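Local coordinates for probable glucarate dehydratase (Mycobacterium smegmatis str. MC2 155, PDB 3VDG), which probably catalyses the metal-dependent dehydration of glucarate, as a lyase of the enolase superfamily, at residues R27-G32 and I92-F98; G50-P54 and F174-H180; R84-A89 and V135-F139. All coordinates share one frame; numbering follows the deposited sequence.

Interaction 1. Residues R27-G32 and I92-F98; sequences RIRITG and IVGRSVF
Arg29 and Ser96 form a single antiparallel bridge of the non-hydrogen-bonded kind, their CA atoms 4.0 Å apart, flanked by backbone bonds from Val97 N to Ile28 O and from Ile30 N to Arg95 O. Ile30 N lies 2.9 Å from Arg95 O. Just before the bridge, a type II turn from Ile92 to Arg95 presents a third amide, Gly94 N, 2.8 Å from Ile30 O. That oxygen is gripped twice: the bent side chain of Arg29 brings its NH1 to Ile30 O at 3.1 Å, from the face of the carbonyl plane opposite to Gly94 N. The guanidinium of Arg27, carried on an extended chain with CG anti to the backbone N (chi1 175°), has Gly94 O at its edge, though the angle is too poor for a hydrogen bond, and lays a face against Arg29 CB. Ile30 points into the loop, its CD1 meeting Ile92 CD1 at 3.9 Å and its CG1 meeting Val97 CG1 at 4.0 Å. CG2 of Ile28 packs against Val97 CG2 and touches the edge of the Phe98 ring at CE2. In one of its two conformers Ser96 OG accepts from Phe98 N, an ST turn, and shares a water with Ile28 N. Phe98 makes a cation-pi contact with Arg153 of the second subunit. The loop between helices 79-92 and 100-111 thus runs along the start of strand 30-41, while Arg29 also bonds through its backbone to Asp66. Ile30 and Ile92 both rest on Ile103 of helix 100-111, while Ile28 and Val97 rest on Val146 of helix 131-151.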
ATOM      1  N   ARG A  27      -2.358  16.781 -20.240  1.00 20.35           N
ATOM      2  CA  ARG A  27      -1.147  16.691 -19.421  1.00 21.34           C
ATOM      3  C   ARG A  27      -1.027  17.877 -18.470  1.00 27.68           C
ATOM      4  O   ARG A  27      -1.246  19.039 -18.859  1.00 21.61           O
ATOM      5  CB  ARG A  27       0.097  16.614 -20.336  1.00 19.52           C
ATOM      6  CG  ARG A  27       1.441  16.627 -19.597  1.00 22.98           C
ATOM      7  CD  ARG A  27       2.574  16.133 -20.498  1.00 24.09           C
ATOM      8  NE  ARG A  27       3.893  16.225 -19.859  1.00 23.79           N
ATOM      9  CZ  ARG A  27       4.393  15.292 -19.048  1.00 27.69           C
ATOM     10  NH1 ARG A  27       3.696  14.184 -18.784  1.00 21.71           N
ATOM     11  NH2 ARG A  27       5.594  15.453 -18.511  1.00 23.47           N
ATOM     12  N   ILE A  28      -0.704  17.581 -17.215  1.00 17.73           N
ATOM     13  CA  ILE A  28      -0.420  18.631 -16.227  1.00 16.29           C
ATOM     14  C   ILE A  28       0.871  18.278 -15.505  1.00 20.41           C
ATOM     15  O   ILE A  28       0.961  17.277 -14.795  1.00 21.62           O
ATOM     16  CB  ILE A  28      -1.583  18.856 -15.242  1.00 22.93           C
ATOM     17  CG1 ILE A  28      -1.150  19.788 -14.094  1.00 18.56           C
ATOM     18  CG2 ILE A  28      -2.157  17.530 -14.742  1.00 23.51           C
ATOM     19  CD1 ILE A  28      -2.336  20.250 -13.274  1.00 22.40           C
ATOM     20  N   ARG A  29       1.887  19.087 -15.724  1.00 18.00           N
ATOM     21  CA  ARG A  29       3.215  18.709 -15.326  1.00 20.28           C
ATOM     22  C   ARG A  29       3.909  19.851 -14.590  1.00 21.54           C
ATOM     23  O   ARG A  29       3.493  21.017 -14.661  1.00 22.61           O
ATOM     24  CB  ARG A  29       4.024  18.231 -16.539  1.00 23.56           C
ATOM     25  CG  ARG A  29       4.179  19.267 -17.651  1.00 29.10           C
ATOM     26  CD  ARG A  29       5.384  20.166 -17.394  1.00 29.57           C
ATOM     27  NE  ARG A  29       5.675  21.040 -18.533  1.00 27.17           N
ATOM     28  CZ  ARG A  29       6.753  21.811 -18.627  1.00 30.92           C
ATOM     29  NH1 ARG A  29       7.669  21.817 -17.656  1.00 25.72           N
ATOM     30  NH2 ARG A  29       6.944  22.548 -19.712  1.00 32.75           N
ATOM     31  N   ILE A  30       4.964  19.501 -13.882  1.00 22.22           N
ATOM     32  CA  ILE A  30       5.646  20.429 -13.005  1.00 23.59           C
ATOM     33  C   ILE A  30       6.529  21.376 -13.819  1.00 20.84           C
ATOM     34  O   ILE A  30       7.269  20.925 -14.700  1.00 21.96           O
ATOM     35  CB  ILE A  30       6.531  19.628 -12.019  1.00 21.48           C
ATOM     36  CG1 ILE A  30       5.629  18.805 -11.077  1.00 19.81           C
ATOM     37  CG2 ILE A  30       7.480  20.569 -11.263  1.00 18.64           C
ATOM     38  CD1 ILE A  30       6.350  17.651 -10.383  1.00 18.72           C
ATOM     39  N   THR A  31       6.458  22.675 -13.512  1.00 21.63           N
ATOM     40  CA  THR A  31       7.324  23.654 -14.169  1.00 25.50           C
ATOM     41  C   THR A  31       8.427  24.152 -13.227  1.00 33.67           C
ATOM     42  O   THR A  31       9.434  24.682 -13.664  1.00 25.65           O
ATOM     43  CB  THR A  31       6.520  24.849 -14.706  1.00 31.96           C
ATOM     44  OG1 THR A  31       5.752  25.418 -13.643  1.00 25.95           O
ATOM     45  CG2 THR A  31       5.581  24.403 -15.855  1.00 27.29           C
ATOM     46  N   GLY A  32       8.251  23.954 -11.926  1.00 23.62           N
ATOM     47  CA  GLY A  32       9.234  24.432 -10.957  1.00 23.29           C
ATOM     48  C   GLY A  32       8.683  24.301  -9.553  1.00 26.91           C
ATOM     49  O   GLY A  32       7.513  23.959  -9.372  1.00 24.14           O
ATOM     50  N   ILE A  92      12.784  17.128 -11.023  1.00 18.14           N
ATOM     51  CA  ILE A  92      11.419  16.681 -11.366  1.00 23.83           C
ATOM     52  C   ILE A  92      10.668  17.647 -12.265  1.00 27.12           C
ATOM     53  O   ILE A  92       9.523  17.397 -12.606  1.00 19.47           O
ATOM     54  CB  ILE A  92      10.573  16.372 -10.115  1.00 20.57           C
ATOM     55  CG1 ILE A  92      10.369  17.635  -9.294  1.00 20.25           C
ATOM     56  CG2 ILE A  92      11.288  15.329  -9.272  1.00 20.13           C
ATOM     57  CD1 ILE A  92       9.463  17.409  -8.087  1.00 27.82           C
ATOM     58  N   VAL A  93      11.308  18.746 -12.662  1.00 22.11           N
ATOM     59  CA  VAL A  93      10.685  19.620 -13.665  1.00 19.92           C
ATOM     60  C   VAL A  93      10.379  18.810 -14.933  1.00 24.91           C
ATOM     61  O   VAL A  93      11.197  18.002 -15.391  1.00 25.10           O
ATOM     62  CB  VAL A  93      11.577  20.846 -13.988  1.00 25.13           C
ATOM     63  CG1 VAL A  93      11.012  21.632 -15.166  1.00 30.10           C
ATOM     64  CG2 VAL A  93      11.694  21.738 -12.757  1.00 22.12           C
ATOM     65  N   GLY A  94       9.181  19.001 -15.483  1.00 21.91           N
ATOM     66  CA  GLY A  94       8.801  18.266 -16.671  1.00 22.61           C
ATOM     67  C   GLY A  94       8.174  16.912 -16.377  1.00 24.84           C
ATOM     68  O   GLY A  94       8.161  16.052 -17.242  1.00 25.17           O
ATOM     69  N   ARG A  95       7.644  16.707 -15.168  1.00 23.55           N
ATOM     70  CA  ARG A  95       7.003  15.418 -14.847  1.00 22.60           C
ATOM     71  C   ARG A  95       5.553  15.637 -14.444  1.00 22.98           C
ATOM     72  O   ARG A  95       5.242  16.597 -13.752  1.00 19.95           O
ATOM     73  CB  ARG A  95       7.742  14.697 -13.716  1.00 22.23           C
ATOM     74  CG  ARG A  95       9.204  14.431 -14.030  1.00 23.34           C
ATOM     75  CD  ARG A  95       9.343  13.437 -15.187  1.00 21.16           C
ATOM     76  NE  ARG A  95      10.712  13.414 -15.685  1.00 24.90           N
ATOM     77  CZ  ARG A  95      11.161  12.540 -16.578  1.00 28.57           C
ATOM     78  NH1 ARG A  95      10.346  11.626 -17.068  1.00 26.07           N
ATOM     79  NH2 ARG A  95      12.422  12.577 -16.967  1.00 26.30           N
ATOM     80  N   SER A  96       4.662  14.749 -14.882  1.00 19.86           N
ATOM     81  CA  SER A  96       3.243  14.809 -14.535  0.50 17.66           C
ATOM     82  C   SER A  96       3.056  14.716 -13.028  1.00 22.79           C
ATOM     83  O   SER A  96       3.714  13.903 -12.397  1.00 19.85           O
ATOM     84  CB  SER A  96       2.511  13.626 -15.158  0.50 11.34           C
ATOM     85  OG  SER A  96       1.176  13.565 -14.681  0.50  5.94           O
ATOM     86  N   VAL A  97       2.128  15.483 -12.465  1.00 20.97           N
ATOM     87  CA  VAL A  97       1.885  15.422 -11.019  1.00 18.86           C
ATOM     88  C   VAL A  97       1.195  14.122 -10.646  1.00 21.87           C
ATOM     89  O   VAL A  97       1.073  13.829  -9.469  1.00 17.49           O
ATOM     90  CB  VAL A  97       1.023  16.607 -10.499  1.00 19.82           C
ATOM     91  CG1 VAL A  97       1.761  17.935 -10.669  1.00 20.11           C
ATOM     92  CG2 VAL A  97      -0.336  16.657 -11.194  1.00 18.35           C
ATOM     93  N   PHE A  98       0.724  13.357 -11.636  1.00 18.80           N
ATOM     94  CA  PHE A  98       0.150  12.038 -11.361  1.00 19.93           C
ATOM     95  C   PHE A  98       1.218  10.938 -11.373  1.00 25.39           C
ATOM     96  O   PHE A  98       0.959   9.799 -10.968  1.00 23.87           O
ATOM     97  CB  PHE A  98      -0.958  11.706 -12.374  1.00 16.41           C
ATOM     98  CG  PHE A  98      -2.210  12.518 -12.176  1.00 18.37           C
ATOM     99  CD1 PHE A  98      -3.225  12.061 -11.340  1.00 15.55           C
ATOM    100  CD2 PHE A  98      -2.370  13.744 -12.816  1.00 19.27           C
ATOM    101  CE1 PHE A  98      -4.375  12.799 -11.140  1.00 15.65           C
ATOM    102  CE2 PHE A  98      -3.520  14.493 -12.614  1.00 15.75           C
ATOM    103  CZ  PHE A  98      -4.524  14.025 -11.779  1.00 17.65           C
TER
HETATM  104  O   HOH W   1      -0.374  14.807 -16.728  1.00 19.06           O

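Interaction 2. Residues G50-P54 and F174-H180; sequences GVHQP and FYKWAAH. With ACT (acetate ion), chain E.
An acetate-binding pocket lies at one end of this contact, with His52 and Phe174 meeting the ion from the two segments. His52 NE2 donates to acetate OXT at 2.8 Å in a nearly straight bond (172°), the ion sitting at the edge of the imidazole. Asp42 holds the other ring nitrogen, ND1, and so helps fix the turn of the imidazole that aims NE2 at the ion; Asn47 and His372 also hydrogen-bond the acetate. Phe174 offers its ring edge, CZ standing 3.8 Å from acetate O. The His52 and Phe174 rings meet obliquely, with planes at 69° and centroids 5.7 Å apart. Acetate here is probably from the crystallisation liquor, and the Phe174 side chain is about 9 Å from the bound sodium ion. In the enolase superfamily the active site lies between the C-terminal ends of the barrel strands and loops of the capping domain. The arrangement is consistent with that plan, since residues 174-180 leave barrel strand 166-174 and residues 50-54 begin on the short hairpin strand 50-51 and run on from it. Farther along, His180 lies against Pro54: Pro54 CB stands 3.9 Å from the imidazole centroid of His180, almost on the ring normal, a CH-pi contact over the face. The edge of the same ring turns His180 CE1 toward His52 O at 3.1 Å, a buried carbonyl with no hydrogen-bonding partner in the model. Both nitrogens of His180 are engaged by other residues, ND1 with Tyr430 OH and NE2 with Asp42 O, which hold the ring in its orientation. Val51 places CG1 between its backbone N and carbonyl carbon (chi1 58°), 4.0 Å from CH2 of Trp177, while CG2 lies over the rim of one indole face.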
ATOM      1  N   GLY A  50      17.537  17.776  25.389  1.00 20.60           N
ATOM      2  CA  GLY A  50      17.712  19.228  25.449  1.00 23.28           C
ATOM      3  C   GLY A  50      16.423  19.988  25.655  1.00 22.25           C
ATOM      4  O   GLY A  50      15.553  19.575  26.437  1.00 22.05           O
ATOM      5  N   VAL A  51      16.309  21.124  24.966  1.00 20.58           N
ATOM      6  CA  VAL A  51      15.140  21.986  25.096  1.00 19.44           C
ATOM      7  C   VAL A  51      14.873  22.610  23.722  1.00 23.34           C
ATOM      8  O   VAL A  51      15.811  22.862  22.971  1.00 21.90           O
ATOM      9  CB  VAL A  51      15.375  23.085  26.168  1.00 23.99           C
ATOM     10  CG1 VAL A  51      16.591  23.942  25.819  1.00 27.02           C
ATOM     11  CG2 VAL A  51      14.143  23.956  26.342  1.00 22.58           C
ATOM     12  N   HIS A  52      13.608  22.841  23.369  1.00 22.77           N
ATOM     13  CA  HIS A  52      13.328  23.441  22.042  1.00 23.34           C
ATOM     14  C   HIS A  52      13.910  24.814  21.939  1.00 24.98           C
ATOM     15  O   HIS A  52      13.851  25.581  22.892  1.00 25.15           O
ATOM     16  CB  HIS A  52      11.834  23.550  21.793  1.00 23.88           C
ATOM     17  CG  HIS A  52      11.174  22.232  21.496  1.00 28.73           C
ATOM     18  ND1 HIS A  52      10.046  22.141  20.771  1.00 26.70           N
ATOM     19  CD2 HIS A  52      11.540  20.937  21.822  1.00 26.46           C
ATOM     20  CE1 HIS A  52       9.697  20.844  20.647  1.00 31.22           C
ATOM     21  NE2 HIS A  52      10.604  20.108  21.302  1.00 26.22           N
ATOM     22  N   GLN A  53      14.446  25.143  20.767  1.00 24.67           N
ATOM     23  CA  GLN A  53      14.870  26.513  20.436  1.00 23.96           C
ATOM     24  C   GLN A  53      13.682  27.483  20.402  1.00 27.91           C
ATOM     25  O   GLN A  53      12.536  27.052  20.288  1.00 24.37           O
ATOM     26  CB  GLN A  53      15.591  26.485  19.090  1.00 22.19           C
ATOM     27  CG  GLN A  53      17.019  25.971  19.207  1.00 26.19           C
ATOM     28  CD  GLN A  53      17.551  25.396  17.910  1.00 29.50           C
ATOM     29  OE1 GLN A  53      16.975  24.470  17.343  1.00 30.99           O
ATOM     30  NE2 GLN A  53      18.659  25.922  17.452  1.00 25.62           N
ATOM     31  N   PRO A  54      13.941  28.798  20.534  1.00 24.77           N
ATOM     32  CA  PRO A  54      12.830  29.772  20.550  1.00 28.43           C
ATOM     33  C   PRO A  54      12.055  29.887  19.224  1.00 23.68           C
ATOM     34  O   PRO A  54      10.957  30.449  19.200  1.00 25.53           O
ATOM     35  CB  PRO A  54      13.512  31.111  20.876  1.00 28.41           C
ATOM     36  CG  PRO A  54      14.978  30.874  20.750  1.00 30.70           C
ATOM     37  CD  PRO A  54      15.226  29.403  20.911  1.00 26.13           C
ATOM     38  N   PHE A 174       4.357  18.632  27.743  1.00 21.44           N
ATOM     39  CA  PHE A 174       5.805  18.676  27.928  1.00 23.94           C
ATOM     40  C   PHE A 174       6.123  19.329  29.276  1.00 24.04           C
ATOM     41  O   PHE A 174       5.500  20.308  29.670  1.00 23.96           O
ATOM     42  CB  PHE A 174       6.444  19.594  26.887  1.00 18.40           C
ATOM     43  CG  PHE A 174       6.533  19.007  25.500  1.00 21.83           C
ATOM     44  CD1 PHE A 174       5.433  19.039  24.645  1.00 23.46           C
ATOM     45  CD2 PHE A 174       7.728  18.485  25.036  1.00 21.36           C
ATOM     46  CE1 PHE A 174       5.523  18.535  23.360  1.00 24.66           C
ATOM     47  CE2 PHE A 174       7.832  17.977  23.743  1.00 26.97           C
ATOM     48  CZ  PHE A 174       6.718  18.005  22.905  1.00 24.46           C
ATOM     49  N   TYR A 175       7.113  18.799  29.972  1.00 20.40           N
ATOM     50  CA  TYR A 175       7.788  19.607  30.990  1.00 21.98           C
ATOM     51  C   TYR A 175       8.390  20.801  30.253  1.00 27.86           C
ATOM     52  O   TYR A 175       8.880  20.647  29.122  1.00 22.97           O
ATOM     53  CB  TYR A 175       8.894  18.761  31.636  1.00 21.19           C
ATOM     54  CG  TYR A 175       8.339  17.593  32.425  1.00 20.07           C
ATOM     55  CD1 TYR A 175       7.700  17.796  33.646  1.00 23.66           C
ATOM     56  CD2 TYR A 175       8.407  16.300  31.928  1.00 18.27           C
ATOM     57  CE1 TYR A 175       7.181  16.730  34.375  1.00 20.53           C
ATOM     58  CE2 TYR A 175       7.900  15.228  32.644  1.00 22.98           C
ATOM     59  CZ  TYR A 175       7.291  15.451  33.871  1.00 22.80           C
ATOM     60  OH  TYR A 175       6.795  14.389  34.595  1.00 24.58           O
ATOM     61  N   LYS A 176       8.347  21.990  30.856  1.00 19.23           N
ATOM     62  CA  LYS A 176       8.878  23.181  30.199  1.00 23.76           C
ATOM     63  C   LYS A 176       9.308  24.228  31.229  1.00 25.40           C
ATOM     64  O   LYS A 176       8.719  24.323  32.309  1.00 26.13           O
ATOM     65  CB  LYS A 176       7.827  23.807  29.243  1.00 21.22           C
ATOM     66  CG  LYS A 176       6.573  24.324  29.943  1.00 25.16           C
ATOM     67  CD  LYS A 176       5.493  24.835  28.977  1.00 21.44           C
ATOM     68  CE  LYS A 176       5.936  26.068  28.211  1.00 26.53           C
ATOM     69  NZ  LYS A 176       6.296  27.202  29.117  1.00 30.79           N
ATOM     70  N   TRP A 177      10.316  25.016  30.885  1.00 24.80           N
ATOM     71  CA  TRP A 177      10.619  26.226  31.649  1.00 30.40           C
ATOM     72  C   TRP A 177       9.549  27.249  31.430  1.00 36.97           C
ATOM     73  O   TRP A 177       8.733  27.103  30.528  1.00 25.32           O
ATOM     74  CB  TRP A 177      11.917  26.838  31.183  1.00 31.59           C
ATOM     75  CG  TRP A 177      13.133  25.960  31.304  1.00 24.75           C
ATOM     76  CD1 TRP A 177      13.360  24.910  32.198  1.00 27.41           C
ATOM     77  CD2 TRP A 177      14.353  26.062  30.513  1.00 21.66           C
ATOM     78  NE1 TRP A 177      14.605  24.369  31.997  1.00 28.96           N
ATOM     79  CE2 TRP A 177      15.252  25.023  31.000  1.00 24.88           C
ATOM     80  CE3 TRP A 177      14.770  26.878  29.471  1.00 25.05           C
ATOM     81  CZ2 TRP A 177      16.502  24.826  30.453  1.00 25.35           C
ATOM     82  CZ3 TRP A 177      16.038  26.670  28.928  1.00 33.35           C
ATOM     83  CH2 TRP A 177      16.881  25.664  29.411  1.00 28.82           C
ATOM     84  N   ALA A 178       9.552  28.310  32.237  1.00 25.26           N
ATOM     85  CA  ALA A 178       8.546  29.355  32.123  1.00 29.75           C
ATOM     86  C   ALA A 178       8.797  30.209  30.887  1.00 28.52           C
ATOM     87  O   ALA A 178       7.866  30.751  30.296  1.00 35.28           O
ATOM     88  CB  ALA A 178       8.554  30.236  33.375  1.00 38.06           C
ATOM     89  N   ALA A 179      10.061  30.333  30.506  1.00 26.84           N
ATOM     90  CA  ALA A 179      10.451  31.281  29.475  1.00 30.57           C
ATOM     91  C   ALA A 179      11.761  30.835  28.903  1.00 28.19           C
ATOM     92  O   ALA A 179      12.508  30.138  29.566  1.00 26.03           O
ATOM     93  CB  ALA A 179      10.619  32.671  30.082  1.00 40.47           C
ATOM     94  N   HIS A 180      12.072  31.241  27.680  1.00 25.31           N
ATOM     95  CA  HIS A 180      13.456  31.103  27.220  1.00 26.74           C
ATOM     96  C   HIS A 180      14.276  32.111  27.981  1.00 41.59           C
ATOM     97  O   HIS A 180      13.757  33.168  28.339  1.00 33.09           O
ATOM     98  CB  HIS A 180      13.568  31.379  25.728  1.00 25.26           C
ATOM     99  CG  HIS A 180      12.964  30.285  24.870  1.00 28.76           C
ATOM    100  ND1 HIS A 180      13.650  29.181  24.520  1.00 25.79           N
ATOM    101  CD2 HIS A 180      11.696  30.157  24.311  1.00 28.45           C
ATOM    102  CE1 HIS A 180      12.856  28.376  23.779  1.00 24.45           C
ATOM    103  NE2 HIS A 180      11.665  28.978  23.645  1.00 27.33           N
TER
HETATM  104  C   ACT E 504       9.876  16.880  20.647  1.00 40.25           C
HETATM  105  O   ACT E 504       9.091  17.624  20.002  1.00 29.73           O
HETATM  106  OXT ACT E 504      10.754  17.363  21.394  1.00 27.43           O
HETATM  107  CH3 ACT E 504       9.780  15.383  20.536  1.00 31.56           C

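Interaction 3. Residues R84-A89 and V135-F139; sequences RLQAAA and VFSPF
Helices 79-92 and 131-151 of the capping domain pack here through small and apolar side chains, their short segments crossing at -58° with axes 10.0 Å apart. Phe139 carries much of the join. With CG anti to its carbonyl carbon (chi1 -65°), the ring reaches across to the neighbouring helix, where Phe139 CE2 meets Ala88 CB at 3.6 Å and Phe139 CZ comes within 3.5 Å of Leu85 O. That oxygen lies at the ring edge and already accepts the helical bond from Ala89 N; the methyl of Ala89 touches the same end of the ring. The small side chains of Ala88 and Ala89 thus let the phenyl come close to the helix backbone. Val135, one turn earlier, uses its two branches separately: CG1 packs on Ala88 CB at 3.6 Å, while CG2 lies against Arg84 CB at 3.7 Å. The guanidinium of Arg84 heads away to a salt bridge with Asp118. Leu85 inserts CD2 between the helices, 3.8 Å from Phe139 CE2 and 3.9 Å from CG of Pro138, where helix 131-151 kinks, the proline nitrogen having no hydrogen to give to the preceding turn. Leu85, Pro138 and Phe139 also lean on Ala59 or Ile61 of strand 55-65, an apolar helix-on-sheet core characteristic of the alpha+beta capping domain of the enolase superfamily.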
ATOM      1  N   ARG A  84      19.030  19.593  -0.510  1.00 21.40           N
ATOM      2  CA  ARG A  84      18.441  18.409  -1.142  1.00 19.21           C
ATOM      3  C   ARG A  84      17.110  18.738  -1.807  1.00 20.22           C
ATOM      4  O   ARG A  84      16.813  18.231  -2.892  1.00 21.84           O
ATOM      5  CB  ARG A  84      18.253  17.273  -0.127  1.00 20.05           C
ATOM      6  CG  ARG A  84      19.582  16.597   0.222  1.00 24.96           C
ATOM      7  CD  ARG A  84      19.462  15.795   1.509  1.00 24.86           C
ATOM      8  NE  ARG A  84      20.732  15.159   1.865  1.00 33.78           N
ATOM      9  CZ  ARG A  84      20.996  14.622   3.053  1.00 42.33           C
ATOM     10  NH1 ARG A  84      20.080  14.625   4.015  1.00 31.90           N
ATOM     11  NH2 ARG A  84      22.177  14.066   3.276  1.00 37.13           N
ATOM     12  N   LEU A  85      16.305  19.565  -1.150  1.00 21.20           N
ATOM     13  CA  LEU A  85      15.014  19.935  -1.715  1.00 21.81           C
ATOM     14  C   LEU A  85      15.231  20.670  -3.046  1.00 28.05           C
ATOM     15  O   LEU A  85      14.478  20.468  -3.994  1.00 22.55           O
ATOM     16  CB  LEU A  85      14.222  20.812  -0.756  1.00 23.27           C
ATOM     17  CG  LEU A  85      13.735  20.146   0.531  1.00 26.01           C
ATOM     18  CD1 LEU A  85      13.119  21.193   1.450  1.00 17.70           C
ATOM     19  CD2 LEU A  85      12.744  19.036   0.209  1.00 24.53           C
ATOM     20  N   GLN A  86      16.244  21.502  -3.112  1.00 23.41           N
ATOM     21  CA  GLN A  86      16.552  22.247  -4.353  0.50 25.62           C
ATOM     22  C   GLN A  86      16.981  21.277  -5.445  1.00 23.75           C
ATOM     23  O   GLN A  86      16.557  21.400  -6.533  1.00 28.42           O
ATOM     24  CB  GLN A  86      17.645  23.301  -4.113  0.50 24.92           C
ATOM     25  CG  GLN A  86      17.167  24.493  -3.306  0.50 34.52           C
ATOM     26  CD  GLN A  86      16.072  25.264  -4.020  0.50 39.52           C
ATOM     27  OE1 GLN A  86      16.116  25.436  -5.239  0.50 57.35           O
ATOM     28  NE2 GLN A  86      15.083  25.727  -3.270  0.50 21.89           N
ATOM     29  N   ALA A  87      17.803  20.303  -5.124  1.00 26.00           N
ATOM     30  CA  ALA A  87      18.224  19.316  -6.111  1.00 25.16           C
ATOM     31  C   ALA A  87      17.025  18.467  -6.614  1.00 26.85           C
ATOM     32  O   ALA A  87      16.929  18.146  -7.798  1.00 26.66           O
ATOM     33  CB  ALA A  87      19.320  18.428  -5.539  1.00 28.62           C
ATOM     34  N   ALA A  88      16.104  18.145  -5.712  1.00 24.87           N
ATOM     35  CA  ALA A  88      14.906  17.376  -6.049  1.00 23.78           C
ATOM     36  C   ALA A  88      14.025  18.181  -6.975  1.00 20.63           C
ATOM     37  O   ALA A  88      13.533  17.673  -7.979  1.00 24.62           O
ATOM     38  CB  ALA A  88      14.124  17.024  -4.777  1.00 19.41           C
ATOM     39  N   ALA A  89      13.798  19.435  -6.612  1.00 21.68           N
ATOM     40  CA  ALA A  89      12.961  20.318  -7.420  1.00 22.00           C
ATOM     41  C   ALA A  89      13.481  20.378  -8.854  1.00 32.20           C
ATOM     42  O   ALA A  89      12.701  20.311  -9.812  1.00 28.26           O
ATOM     43  CB  ALA A  89      12.924  21.714  -6.810  1.00 23.51           C
ATOM     44  N   VAL A 135      12.955  13.673   1.489  1.00 21.42           N
ATOM     45  CA  VAL A 135      13.026  14.686   0.419  1.00 20.90           C
ATOM     46  C   VAL A 135      11.820  14.606  -0.516  1.00 19.68           C
ATOM     47  O   VAL A 135      11.261  15.618  -0.885  1.00 21.36           O
ATOM     48  CB  VAL A 135      14.347  14.579  -0.363  1.00 21.50           C
ATOM     49  CG1 VAL A 135      14.365  15.587  -1.509  1.00 20.12           C
ATOM     50  CG2 VAL A 135      15.527  14.807   0.592  1.00 18.61           C
ATOM     51  N   PHE A 136      11.398  13.382  -0.837  1.00 18.86           N
ATOM     52  CA  PHE A 136      10.259  13.130  -1.725  1.00 19.93           C
ATOM     53  C   PHE A 136       8.956  13.579  -1.077  1.00 22.15           C
ATOM     54  O   PHE A 136       8.088  14.161  -1.729  1.00 20.16           O
ATOM     55  CB  PHE A 136      10.229  11.625  -2.049  1.00 16.50           C
ATOM     56  CG  PHE A 136       8.982  11.137  -2.757  1.00 19.90           C
ATOM     57  CD1 PHE A 136       8.574  11.682  -3.970  1.00 19.07           C
ATOM     58  CD2 PHE A 136       8.259  10.060  -2.239  1.00 19.13           C
ATOM     59  CE1 PHE A 136       7.441  11.202  -4.624  1.00 22.63           C
ATOM     60  CE2 PHE A 136       7.130   9.578  -2.885  1.00 19.25           C
ATOM     61  CZ  PHE A 136       6.721  10.146  -4.086  1.00 22.35           C
ATOM     62  N   SER A 137       8.823  13.318   0.220  1.00 17.99           N
ATOM     63  CA  SER A 137       7.565  13.587   0.907  1.00 18.74           C
ATOM     64  C   SER A 137       6.838  14.905   0.539  1.00 18.27           C
ATOM     65  O   SER A 137       5.691  14.869   0.084  1.00 21.08           O
ATOM     66  CB  SER A 137       7.777  13.505   2.428  1.00 19.60           C
ATOM     67  OG  SER A 137       6.561  13.770   3.085  1.00 24.68           O
ATOM     68  N   PRO A 138       7.475  16.079   0.765  1.00 18.31           N
ATOM     69  CA  PRO A 138       6.738  17.323   0.492  1.00 19.63           C
ATOM     70  C   PRO A 138       6.339  17.497  -0.977  1.00 19.85           C
ATOM     71  O   PRO A 138       5.307  18.121  -1.278  1.00 18.05           O
ATOM     72  CB  PRO A 138       7.741  18.428   0.877  1.00 20.44           C
ATOM     73  CG  PRO A 138       9.085  17.775   0.761  1.00 18.93           C
ATOM     74  CD  PRO A 138       8.850  16.346   1.232  1.00 17.72           C
ATOM     75  N   PHE A 139       7.140  16.966  -1.888  1.00 17.14           N
ATOM     76  CA  PHE A 139       6.775  17.043  -3.303  1.00 19.76           C
ATOM     77  C   PHE A 139       5.603  16.133  -3.614  1.00 21.12           C
ATOM     78  O   PHE A 139       4.725  16.485  -4.410  1.00 20.76           O
ATOM     79  CB  PHE A 139       7.964  16.728  -4.201  1.00 19.26           C
ATOM     80  CG  PHE A 139       9.062  17.730  -4.082  1.00 21.32           C
ATOM     81  CD1 PHE A 139       8.946  18.981  -4.686  1.00 21.15           C
ATOM     82  CD2 PHE A 139      10.192  17.445  -3.329  1.00 22.72           C
ATOM     83  CE1 PHE A 139       9.941  19.938  -4.541  1.00 19.24           C
ATOM     84  CE2 PHE A 139      11.202  18.398  -3.194  1.00 23.40           C
ATOM     85  CZ  PHE A 139      11.077  19.638  -3.807  1.00 22.10           C
TER

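In the fold
Interactions 1 and 3 hold the same part of the fold, with centres 14 Å apart, and they touch where Ile92 packs on Phe139; helix 79-92 runs from one to the other. Interaction 3 is buried and almost wholly apolar, without a hydrogen bond between the segments, as suits helix packing beside the sheet. Interaction 1, partly buried at the domain's outer end, relies on backbone bonds, with Ile28, Ile30, Ile92 and Val97 on its inner side and arginines outside. Interaction 2 lies across the chain's centre from interaction 1, about 27 Å away at the nearest atoms. It joins capping loop to barrel by aromatic and imidazole contacts, with its polar ends committed to acetate and surrounding residues.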